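Local coordinates for class II aldolase/adducin N-terminal domain-containing protein (Thermoplasma acidophilum, PDB 3M4R) that binds a zinc ion through its class II aldolase/adducin-type N-terminal domain and is probably an oxidoreductase of otherwise unknown function, at residues 156-161 with 182-187. Residues are numbered along the deposited sequence; the frame is centred on the assembly and turned at random.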
loop_
_atom_site.group_PDB
_atom_site.type_symbol
_atom_site.label_atom_id
_atom_site.label_comp_id
_atom_site.label_asym_id
_atom_site.label_seq_id
_atom_site.Cartn_x
_atom_site.Cartn_y
_atom_site.Cartn_z
ATOM N N VAL A 156 8.655 9.014 -10.174
ATOM C CA VAL A 156 7.911 9.050 -8.928
ATOM C C VAL A 156 7.390 10.434 -8.666
ATOM O O VAL A 156 7.838 11.371 -9.253
ATOM C CB VAL A 156 8.769 8.626 -7.743
ATOM C CG1 VAL A 156 9.208 7.191 -7.922
ATOM C CG2 VAL A 156 9.988 9.582 -7.578
ATOM N N VAL A 157 6.405 10.530 -7.786
ATOM C CA VAL A 157 5.943 11.786 -7.267
ATOM C C VAL A 157 6.359 11.727 -5.824
ATOM O O VAL A 157 6.263 10.674 -5.180
ATOM C CB VAL A 157 4.405 11.929 -7.418
ATOM C CG1 VAL A 157 3.818 13.000 -6.455
ATOM C CG2 VAL A 157 4.074 12.295 -8.872
ATOM N N VAL A 158 6.836 12.849 -5.312
ATOM C CA VAL A 158 7.303 12.939 -3.932
ATOM C C VAL A 158 6.348 13.854 -3.177
ATOM O O VAL A 158 5.947 14.883 -3.695
ATOM C CB VAL A 158 8.739 13.480 -3.873
ATOM C CG1 VAL A 158 9.173 13.679 -2.419
ATOM C CG2 VAL A 158 9.670 12.525 -4.600
ATOM N N LEU A 159 5.920 13.429 -1.991
ATOM C CA LEU A 159 5.060 14.234 -1.127
ATOM C C LEU A 159 5.807 14.631 0.129
ATOM O O LEU A 159 6.600 13.848 0.639
ATOM C CB LEU A 159 3.811 13.442 -0.729
ATOM C CG LEU A 159 2.513 13.625 -1.512
ATOM C CD1 LEU A 159 2.776 13.568 -2.995
ATOM C CD2 LEU A 159 1.489 12.560 -1.085
ATOM N N PRO A 160 5.534 15.836 0.661
ATOM C CA PRO A 160 6.185 16.246 1.892
ATOM C C PRO A 160 5.665 15.429 3.027
ATOM O O PRO A 160 4.717 14.666 2.820
ATOM C CB PRO A 160 5.723 17.700 2.051
ATOM C CG PRO A 160 4.365 17.668 1.545
ATOM C CD PRO A 160 4.488 16.809 0.292
ATOM N N TYR A 161 6.247 15.578 4.216
ATOM C CA TYR A 161 5.734 14.890 5.396
ATOM C C TYR A 161 4.293 15.311 5.631
ATOM O O TYR A 161 3.993 16.487 5.627
ATOM C CB TYR A 161 6.552 15.134 6.682
ATOM C CG TYR A 161 5.942 14.433 7.890
ATOM C CD1 TYR A 161 5.946 13.035 8.007
ATOM C CD2 TYR A 161 5.276 15.146 8.854
ATOM C CE1 TYR A 161 5.323 12.382 9.090
ATOM C CE2 TYR A 161 4.642 14.503 9.936
ATOM C CZ TYR A 161 4.695 13.152 10.075
ATOM O OH TYR A 161 4.047 12.571 11.151
ATOM N N GLY A 182 5.643 5.153 -8.656
ATOM C CA GLY A 182 5.658 5.197 -7.190
ATOM C C GLY A 182 5.338 6.571 -6.662
ATOM O O GLY A 182 5.454 7.551 -7.386
ATOM N N ILE A 183 4.891 6.616 -5.402
ATOM C CA ILE A 183 4.696 7.846 -4.657
ATOM C C ILE A 183 5.524 7.742 -3.379
ATOM O O ILE A 183 5.368 6.795 -2.609
ATOM C CB ILE A 183 3.247 8.055 -4.263
ATOM C CG1 ILE A 183 2.376 8.229 -5.520
ATOM C CG2 ILE A 183 3.133 9.249 -3.335
ATOM C CD1 ILE A 183 0.819 8.356 -5.205
ATOM N N VAL A 184 6.425 8.703 -3.195
ATOM C CA VAL A 184 7.377 8.732 -2.085
ATOM C C VAL A 184 6.824 9.657 -1.018
ATOM O O VAL A 184 6.457 10.778 -1.314
ATOM C CB VAL A 184 8.732 9.255 -2.531
ATOM C CG1 VAL A 184 9.704 9.357 -1.319
ATOM C CG2 VAL A 184 9.287 8.340 -3.613
ATOM N N LEU A 185 6.746 9.168 0.210
ATOM C CA LEU A 185 6.135 9.934 1.313
ATOM C C LEU A 185 7.262 10.286 2.269
ATOM O O LEU A 185 7.754 9.422 3.007
ATOM C CB LEU A 185 5.038 9.095 2.003
ATOM C CG LEU A 185 3.921 8.449 1.149
ATOM C CD1 LEU A 185 2.927 7.616 2.033
ATOM C CD2 LEU A 185 3.187 9.476 0.315
ATOM N N ARG A 186 7.724 11.538 2.235
ATOM C CA ARG A 186 8.865 11.911 3.042
ATOM C C ARG A 186 8.608 11.657 4.515
ATOM O O ARG A 186 7.535 11.946 5.017
ATOM C CB ARG A 186 9.288 13.365 2.807
ATOM C CG ARG A 186 9.734 13.600 1.372
ATOM C CD ARG A 186 10.346 14.991 1.179
ATOM N NE ARG A 186 11.659 15.086 1.795
ATOM C CZ ARG A 186 12.662 15.823 1.330
ATOM N NH1 ARG A 186 13.799 15.838 1.990
ATOM N NH2 ARG A 186 12.538 16.520 0.203
ATOM N N LYS A 187 9.616 11.087 5.167
ATOM C CA LYS A 187 9.589 10.735 6.590
ATOM C C LYS A 187 8.537 9.710 6.972
ATOM O O LYS A 187 8.118 9.679 8.143
ATOM C CB LYS A 187 9.440 11.978 7.467
ATOM C CG LYS A 187 10.404 13.078 7.136
ATOM C CD LYS A 187 10.614 14.068 8.325
ATOM C CE LYS A 187 11.491 15.230 7.900
ATOM N NZ LYS A 187 10.919 16.498 8.428
HETATM O O HOH W 1 4.976 12.118 3.587
#
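V184 N donates to V157 O at 2.8 Å, nearly straight at its hydrogen (170°). In return V184 O accepts L159 N, also at 2.8 Å. R186 N to L159 O continues this parallel ladder. V157 N to G182 O, at 3.2 Å, is longer and more bent. Past the last N-H...O bond a water donates to P160 O and to R186 O, bridging the two segments.

On one sheet face V158 and V184 lie side by side, with V158 CG2 4.0 Å from V184 CB. V158 CG1, anti to its backbone N (chi1 175°), meets R186 CG at 3.8 Å. Helix 146-153 packs on this face. On the other face L159 CD2 touches L185 CD2 at 3.8 Å, the two leucines pointing the same way. Helix 166-175 packs against L159 and I183 here and supplies the crossover of this beta-alpha-beta unit. L185 also lies close to the zinc ligands H130 and H188.

The arginine spans apolar and polar surroundings. R186 CG passes 3.2 Å from L159 O, and the guanidinium is held by T140 O, L144 O and S146 OG. An alanine at R186 would probably leave these three acceptors without their mate and open a gap beside V158 CG1. Beyond it, Y161 meets R186 O in the plane of its ring, at the edge. Y161 CD1 reaches K187 CB at 3.7 Å, the two side chains crossing at about a right angle.

Backbone bonding thus fixes the register of the edge strand 156-159 on 182-185, while the aliphatic side chains bind the pair to a helix on each face.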